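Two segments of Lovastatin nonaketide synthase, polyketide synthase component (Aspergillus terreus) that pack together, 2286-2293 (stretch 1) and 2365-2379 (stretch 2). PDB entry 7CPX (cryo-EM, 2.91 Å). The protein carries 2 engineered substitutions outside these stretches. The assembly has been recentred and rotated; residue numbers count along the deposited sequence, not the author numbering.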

ATOM      1  N   LEU A2286      20.737  23.684 -61.607  1.00104.92           N
ATOM      2  CA  LEU A2286      20.307  23.815 -60.223  1.00104.92           C
ATOM      3  C   LEU A2286      19.039  23.007 -59.989  1.00104.92           C
ATOM      4  O   LEU A2286      18.066  23.125 -60.738  1.00104.92           O
ATOM      5  N   ASP A2287      19.055  22.175 -58.947  1.00106.01           N
ATOM      6  CA  ASP A2287      17.833  21.494 -58.536  1.00106.01           C
ATOM      7  C   ASP A2287      16.777  22.495 -58.092  1.00106.01           C
ATOM      8  O   ASP A2287      15.577  22.243 -58.245  1.00106.01           O
ATOM      9  N   PHE A2288      17.204  23.629 -57.544  1.00100.62           N
ATOM     10  CA  PHE A2288      16.282  24.660 -57.098  1.00100.62           C
ATOM     11  C   PHE A2288      17.008  25.994 -57.072  1.00100.62           C
ATOM     12  O   PHE A2288      18.222  26.053 -56.861  1.00100.62           O
ATOM     13  N   PHE A2289      16.246  27.065 -57.289  1.00102.35           N
ATOM     14  CA  PHE A2289      16.713  28.438 -57.096  1.00102.35           C
ATOM     15  C   PHE A2289      15.638  29.122 -56.257  1.00102.35           C
ATOM     16  O   PHE A2289      14.725  29.760 -56.786  1.00102.35           O
ATOM     17  N   VAL A2290      15.753  28.983 -54.942  1.00 99.04           N
ATOM     18  CA  VAL A2290      14.774  29.530 -54.012  1.00 99.04           C
ATOM     19  C   VAL A2290      15.208  30.937 -53.633  1.00 99.04           C
ATOM     20  O   VAL A2290      16.288  31.132 -53.066  1.00 99.04           O
ATOM     21  N   MET A2291      14.365  31.915 -53.941  1.00102.91           N
ATOM     22  CA  MET A2291      14.612  33.311 -53.612  1.00102.91           C
ATOM     23  C   MET A2291      13.692  33.701 -52.465  1.00102.91           C
ATOM     24  O   MET A2291      12.465  33.648 -52.601  1.00102.91           O
ATOM     25  N   PHE A2292      14.287  34.092 -51.341  1.00101.20           N
ATOM     26  CA  PHE A2292      13.548  34.343 -50.105  1.00101.20           C
ATOM     27  C   PHE A2292      12.839  35.684 -50.213  1.00101.20           C
ATOM     28  O   PHE A2292      13.398  36.740 -49.911  1.00101.20           O
ATOM     29  N   SER A2293      11.587  35.637 -50.650  1.00103.82           N
ATOM     30  CA  SER A2293      10.751  36.821 -50.683  1.00103.82           C
ATOM     31  C   SER A2293      10.026  36.993 -49.353  1.00103.82           C
ATOM     32  O   SER A2293       9.879  36.054 -48.566  1.00103.82           O
ATOM     33  N   GLU A2365       9.268  25.707 -39.416  1.00 98.74           N
ATOM     34  CA  GLU A2365       8.245  25.969 -40.420  1.00 98.74           C
ATOM     35  C   GLU A2365       8.834  26.697 -41.620  1.00 98.74           C
ATOM     36  O   GLU A2365       8.407  26.470 -42.756  1.00 98.74           O
ATOM     37  N   LEU A2366       9.824  27.562 -41.393  1.00 98.11           N
ATOM     38  CA  LEU A2366      10.541  28.157 -42.514  1.00 98.11           C
ATOM     39  C   LEU A2366      11.305  27.096 -43.292  1.00 98.11           C
ATOM     40  O   LEU A2366      11.379  27.148 -44.525  1.00 98.11           O
ATOM     41  N   HIS A2367      11.894  26.130 -42.584  1.00 95.89           N
ATOM     42  CA  HIS A2367      12.548  25.019 -43.267  1.00 95.89           C
ATOM     43  C   HIS A2367      11.550  24.245 -44.115  1.00 95.89           C
ATOM     44  O   HIS A2367      11.853  23.855 -45.246  1.00 95.89           O
ATOM     45  N   THR A2368      10.353  24.010 -43.577  1.00 96.86           N
ATOM     46  CA  THR A2368       9.311  23.324 -44.334  1.00 96.86           C
ATOM     47  C   THR A2368       8.912  24.126 -45.567  1.00 96.86           C
ATOM     48  O   THR A2368       8.705  23.562 -46.647  1.00 96.86           O
ATOM     49  N   LEU A2369       8.779  25.443 -45.417  1.00 99.79           N
ATOM     50  CA  LEU A2369       8.422  26.294 -46.548  1.00 99.79           C
ATOM     51  C   LEU A2369       9.492  26.243 -47.630  1.00 99.79           C
ATOM     52  O   LEU A2369       9.180  26.125 -48.821  1.00 99.79           O
ATOM     53  N   PHE A2370      10.762  26.320 -47.234  1.00 97.80           N
ATOM     54  CA  PHE A2370      11.847  26.220 -48.203  1.00 97.80           C
ATOM     55  C   PHE A2370      11.858  24.850 -48.867  1.00 97.80           C
ATOM     56  O   PHE A2370      12.115  24.734 -50.072  1.00 97.80           O
ATOM     57  N   ALA A2371      11.596  23.799 -48.092  1.00 98.41           N
ATOM     58  CA  ALA A2371      11.552  22.453 -48.647  1.00 98.41           C
ATOM     59  C   ALA A2371      10.464  22.343 -49.700  1.00 98.41           C
ATOM     60  O   ALA A2371      10.676  21.781 -50.780  1.00 98.41           O
ATOM     61  N   GLU A2372       9.283  22.874 -49.394  1.00 99.85           N
ATOM     62  CA  GLU A2372       8.188  22.814 -50.349  1.00 99.85           C
ATOM     63  C   GLU A2372       8.475  23.672 -51.569  1.00 99.85           C
ATOM     64  O   GLU A2372       8.040  23.337 -52.670  1.00 99.85           O
ATOM     65  N   ALA A2373       9.207  24.774 -51.401  1.00 98.85           N
ATOM     66  CA  ALA A2373       9.604  25.569 -52.560  1.00 98.85           C
ATOM     67  C   ALA A2373      10.572  24.800 -53.449  1.00 98.85           C
ATOM     68  O   ALA A2373      10.468  24.846 -54.680  1.00 98.85           O
ATOM     69  N   VAL A2374      11.524  24.092 -52.842  1.00 98.95           N
ATOM     70  CA  VAL A2374      12.436  23.256 -53.617  1.00 98.95           C
ATOM     71  C   VAL A2374      11.653  22.186 -54.363  1.00 98.95           C
ATOM     72  O   VAL A2374      11.889  21.921 -55.549  1.00 98.95           O
ATOM     73  N   VAL A2375      10.710  21.550 -53.668  1.00100.44           N
ATOM     74  CA  VAL A2375       9.894  20.515 -54.290  1.00100.44           C
ATOM     75  C   VAL A2375       9.073  21.102 -55.426  1.00100.44           C
ATOM     76  O   VAL A2375       8.891  20.467 -56.467  1.00100.44           O
ATOM     77  N   ALA A2376       8.559  22.316 -55.243  1.00 99.68           N
ATOM     78  CA  ALA A2376       7.791  22.968 -56.294  1.00 99.68           C
ATOM     79  C   ALA A2376       8.662  23.256 -57.506  1.00 99.68           C
ATOM     80  O   ALA A2376       8.223  23.084 -58.645  1.00 99.68           O
ATOM     81  N   GLY A2377       9.898  23.699 -57.282  1.00102.01           N
ATOM     82  CA  GLY A2377      10.798  23.933 -58.400  1.00102.01           C
ATOM     83  C   GLY A2377      11.105  22.658 -59.163  1.00102.01           C
ATOM     84  O   GLY A2377      11.059  22.625 -60.398  1.00102.01           O
ATOM     85  N   ARG A2378      11.419  21.584 -58.435  1.00102.97           N
ATOM     86  CA  ARG A2378      11.699  20.311 -59.092  1.00102.97           C
ATOM     87  C   ARG A2378      10.470  19.795 -59.832  1.00102.97           C
ATOM     88  O   ARG A2378      10.578  19.284 -60.953  1.00102.97           O
ATOM     89  N   ARG A2379       9.291  19.922 -59.221  1.00105.36           N
ATOM     90  CA  ARG A2379       8.061  19.482 -59.867  1.00105.36           C
ATOM     91  C   ARG A2379       7.769  20.308 -61.109  1.00105.36           C
ATOM     92  O   ARG A2379       7.292  19.775 -62.113  1.00105.36           O
TER

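The strand of stretch 1 lies across the helix of stretch 2 at 135° between their N-to-C directions, and the axes approach to 7.8 Å. No hydrogen bond spans the contact, which buries 430 Å² in all; shape and apolar contact hold it together. Side chains of stretch 1 alternate: F2288 and V2290 direct their CA-to-CB bonds toward the helix, while F2289 and M2291 turn away from it and touch none of its residues.

The main bump on the helix is F2370, whose CA-to-CB bond points toward the strand and whose t rotamer (chi2 -87°) brings the ring into contact with it. It reaches three residues there. Its CE2 lies 3.4 Å from V2290 CB, its CZ 3.4 Å from F2288 CE1, and its CD2 3.4 Å from F2292 CZ, so the ring occupies a hollow lined by the alternate residues F2288, V2290 and F2292. Against F2288 the arrangement is an offset edge-to-face pair, the edge of F2370 directed toward the face of F2288, with centroids 5.3 Å apart and planes at 86°. Against F2292 the rings meet rim to rim, with planes at 39° and centroids 5.6 Å apart, and neither covers the other's face.

F2288, in the p rotamer with chi2 at 83°, also packs against V2374, one helical turn beyond F2370. The t rotamer of V2374 places CG2 over one face of the phenylalanine ring, 3.7 Å from the centroid of F2288 and 20° off the ring normal, a CH-pi contact; CG1 reaches to 3.4 Å from F2288 CD2. V2290, also t, fits its two methyls against V2374 and A2373: V2290 CG2 meets V2374 CG2 at 3.7 Å, and V2290 CG1 and CG2 both lie 4.1 Å from A2373 CB, on a short side chain that points toward the strand.

Near the end of stretch 1, F2292 (m) leaves its backbone sideways, but its ring swings nearer the helix. Besides touching F2370, it brings CE2 to 4.3 Å from CD1 of L2366, a t, p leucine whose end likewise comes closer than its sideways CA-to-CB bond suggests.

Near the start of stretch 1 the surface becomes more polar. G2377 has no side chain, and a CB there would point toward the strand, about 4.2 Å from both D2287 O and F2288 CB. Next to it, R2378 bends back, with chi1 m and chi2 off-well at 116°, to lay its CD 3.5 Å from D2287 O. The CB of D2287 sits at the edge of the guanidinium, 4.3 Å from R2378 NH1. The D2287 carboxylate and both terminal nitrogens of R2378 find their hydrogen bonds elsewhere in the structure.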

ATOM      1  CB  LEU A2286      20.065  25.282 -59.876  1.00104.92           C
ATOM      2  CG  LEU A2286      21.259  26.230 -59.991  1.00104.92           C
ATOM      3  CD1 LEU A2286      20.910  27.591 -59.418  1.00104.92           C
ATOM      4  CD2 LEU A2286      22.473  25.661 -59.287  1.00104.92           C
ATOM      5  CB  ASP A2287      18.135  20.507 -57.410  1.00106.01           C
ATOM      6  CG  ASP A2287      19.194  19.494 -57.791  1.00106.01           C
ATOM      7  OD1 ASP A2287      19.302  19.171 -58.993  1.00106.01           O
ATOM      8  OD2 ASP A2287      19.921  19.024 -56.891  1.00106.01           O
ATOM      9  CB  PHE A2288      15.717  24.342 -55.710  1.00100.62           C
ATOM     10  CG  PHE A2288      16.767  24.246 -54.639  1.00100.62           C
ATOM     11  CD1 PHE A2288      17.242  25.383 -54.013  1.00100.62           C
ATOM     12  CD2 PHE A2288      17.277  23.019 -54.258  1.00100.62           C
ATOM     13  CE1 PHE A2288      18.205  25.302 -53.032  1.00100.62           C
ATOM     14  CE2 PHE A2288      18.240  22.930 -53.274  1.00100.62           C
ATOM     15  CZ  PHE A2288      18.706  24.074 -52.658  1.00100.62           C
ATOM     16  CB  PHE A2289      16.955  29.145 -58.431  1.00102.35           C
ATOM     17  CG  PHE A2289      17.821  30.376 -58.327  1.00102.35           C
ATOM     18  CD1 PHE A2289      17.815  31.161 -57.186  1.00102.35           C
ATOM     19  CD2 PHE A2289      18.642  30.745 -59.377  1.00102.35           C
ATOM     20  CE1 PHE A2289      18.608  32.287 -57.097  1.00102.35           C
ATOM     21  CE2 PHE A2289      19.438  31.871 -59.293  1.00102.35           C
ATOM     22  CZ  PHE A2289      19.421  32.642 -58.151  1.00102.35           C
ATOM     23  CB  VAL A2290      14.633  28.645 -52.766  1.00 99.04           C
ATOM     24  CG1 VAL A2290      13.621  29.245 -51.811  1.00 99.04           C
ATOM     25  CG2 VAL A2290      14.223  27.241 -53.159  1.00 99.04           C
ATOM     26  CB  MET A2291      14.388  34.200 -54.833  1.00102.91           C
ATOM     27  CG  MET A2291      15.607  34.313 -55.734  1.00102.91           C
ATOM     28  SD  MET A2291      15.182  34.659 -57.449  1.00102.91           S
ATOM     29  CE  MET A2291      14.706  33.026 -58.006  1.00102.91           C
ATOM     30  CB  PHE A2292      14.487  34.304 -48.907  1.00101.20           C
ATOM     31  CG  PHE A2292      14.841  32.916 -48.460  1.00101.20           C
ATOM     32  CD1 PHE A2292      15.325  31.986 -49.360  1.00101.20           C
ATOM     33  CD2 PHE A2292      14.698  32.547 -47.136  1.00101.20           C
ATOM     34  CE1 PHE A2292      15.651  30.711 -48.950  1.00101.20           C
ATOM     35  CE2 PHE A2292      15.024  31.274 -46.719  1.00101.20           C
ATOM     36  CZ  PHE A2292      15.502  30.354 -47.626  1.00101.20           C
ATOM     37  CB  SER A2293       9.734  36.730 -51.821  1.00103.82           C
ATOM     38  OG  SER A2293      10.380  36.648 -53.078  1.00103.82           O
ATOM     39  CB  GLU A2365       7.096  26.770 -39.816  1.00 98.74           C
ATOM     40  CG  GLU A2365       6.130  25.930 -39.002  1.00 98.74           C
ATOM     41  CD  GLU A2365       4.871  26.685 -38.639  1.00 98.74           C
ATOM     42  OE1 GLU A2365       4.861  27.924 -38.794  1.00 98.74           O
ATOM     43  OE2 GLU A2365       3.893  26.043 -38.201  1.00 98.74           O
ATOM     44  CB  LEU A2366      11.494  29.242 -42.019  1.00 98.11           C
ATOM     45  CG  LEU A2366      12.443  29.809 -43.078  1.00 98.11           C
ATOM     46  CD1 LEU A2366      11.671  30.359 -44.262  1.00 98.11           C
ATOM     47  CD2 LEU A2366      13.317  30.883 -42.476  1.00 98.11           C
ATOM     48  CB  HIS A2367      13.213  24.094 -42.248  1.00 95.89           C
ATOM     49  CG  HIS A2367      14.281  24.756 -41.437  1.00 95.89           C
ATOM     50  ND1 HIS A2367      14.823  24.180 -40.309  1.00 95.89           N
ATOM     51  CD2 HIS A2367      14.910  25.944 -41.592  1.00 95.89           C
ATOM     52  CE1 HIS A2367      15.738  24.987 -39.803  1.00 95.89           C
ATOM     53  NE2 HIS A2367      15.811  26.064 -40.562  1.00 95.89           N
ATOM     54  CB  THR A2368       8.096  23.081 -43.438  1.00 96.86           C
ATOM     55  OG1 THR A2368       8.506  22.392 -42.250  1.00 96.86           O
ATOM     56  CG2 THR A2368       7.044  22.250 -44.155  1.00 96.86           C
ATOM     57  CB  LEU A2369       8.208  27.727 -46.059  1.00 99.79           C
ATOM     58  CG  LEU A2369       8.208  28.863 -47.082  1.00 99.79           C
ATOM     59  CD1 LEU A2369       7.159  28.649 -48.156  1.00 99.79           C
ATOM     60  CD2 LEU A2369       7.976  30.183 -46.371  1.00 99.79           C
ATOM     61  CB  PHE A2370      13.185  26.492 -47.519  1.00 97.80           C
ATOM     62  CG  PHE A2370      14.369  26.322 -48.422  1.00 97.80           C
ATOM     63  CD1 PHE A2370      14.964  25.086 -48.577  1.00 97.80           C
ATOM     64  CD2 PHE A2370      14.886  27.399 -49.115  1.00 97.80           C
ATOM     65  CE1 PHE A2370      16.048  24.924 -49.407  1.00 97.80           C
ATOM     66  CE2 PHE A2370      15.973  27.246 -49.946  1.00 97.80           C
ATOM     67  CZ  PHE A2370      16.556  26.006 -50.093  1.00 97.80           C
ATOM     68  CB  ALA A2371      11.303  21.443 -47.531  1.00 98.41           C
ATOM     69  CB  GLU A2372       6.885  23.252 -49.689  1.00 99.85           C
ATOM     70  CG  GLU A2372       5.656  22.929 -50.516  1.00 99.85           C
ATOM     71  CD  GLU A2372       5.087  21.553 -50.225  1.00 99.85           C
ATOM     72  OE1 GLU A2372       5.334  21.021 -49.123  1.00 99.85           O
ATOM     73  OE2 GLU A2372       4.390  21.002 -51.103  1.00 99.85           O
ATOM     74  CB  ALA A2373      10.230  26.885 -52.107  1.00 98.85           C
ATOM     75  CB  VAL A2374      13.500  22.631 -52.697  1.00 98.95           C
ATOM     76  CG1 VAL A2374      14.307  21.592 -53.451  1.00 98.95           C
ATOM     77  CG2 VAL A2374      14.408  23.703 -52.138  1.00 98.95           C
ATOM     78  CB  VAL A2375       9.000  19.841 -53.234  1.00100.44           C
ATOM     79  CG1 VAL A2375       7.972  18.950 -53.903  1.00100.44           C
ATOM     80  CG2 VAL A2375       9.852  19.042 -52.272  1.00100.44           C
ATOM     81  CB  ALA A2376       7.168  24.259 -55.767  1.00 99.68           C
ATOM     82  CB  ARG A2378      12.185  19.281 -58.070  1.00102.97           C
ATOM     83  CG  ARG A2378      13.692  19.302 -57.830  1.00102.97           C
ATOM     84  CD  ARG A2378      14.033  19.704 -56.406  1.00102.97           C
ATOM     85  NE  ARG A2378      13.657  18.678 -55.438  1.00102.97           N
ATOM     86  CZ  ARG A2378      14.492  18.075 -54.602  1.00102.97           C
ATOM     87  NH1 ARG A2378      15.774  18.395 -54.546  1.00102.97           N
ATOM     88  NH2 ARG A2378      14.027  17.127 -53.793  1.00102.97           N
ATOM     89  CB  ARG A2379       6.895  19.564 -58.881  1.00105.36           C
ATOM     90  CG  ARG A2379       5.554  19.170 -59.480  1.00105.36           C
ATOM     91  CD  ARG A2379       4.443  19.150 -58.439  1.00105.36           C
ATOM     92  NE  ARG A2379       4.654  18.125 -57.420  1.00105.36           N
ATOM     93  CZ  ARG A2379       4.913  18.360 -56.141  1.00105.36           C
ATOM     94  NH1 ARG A2379       4.989  19.591 -55.658  1.00105.36           N
ATOM     95  NH2 ARG A2379       5.093  17.331 -55.317  1.00105.36           N
TER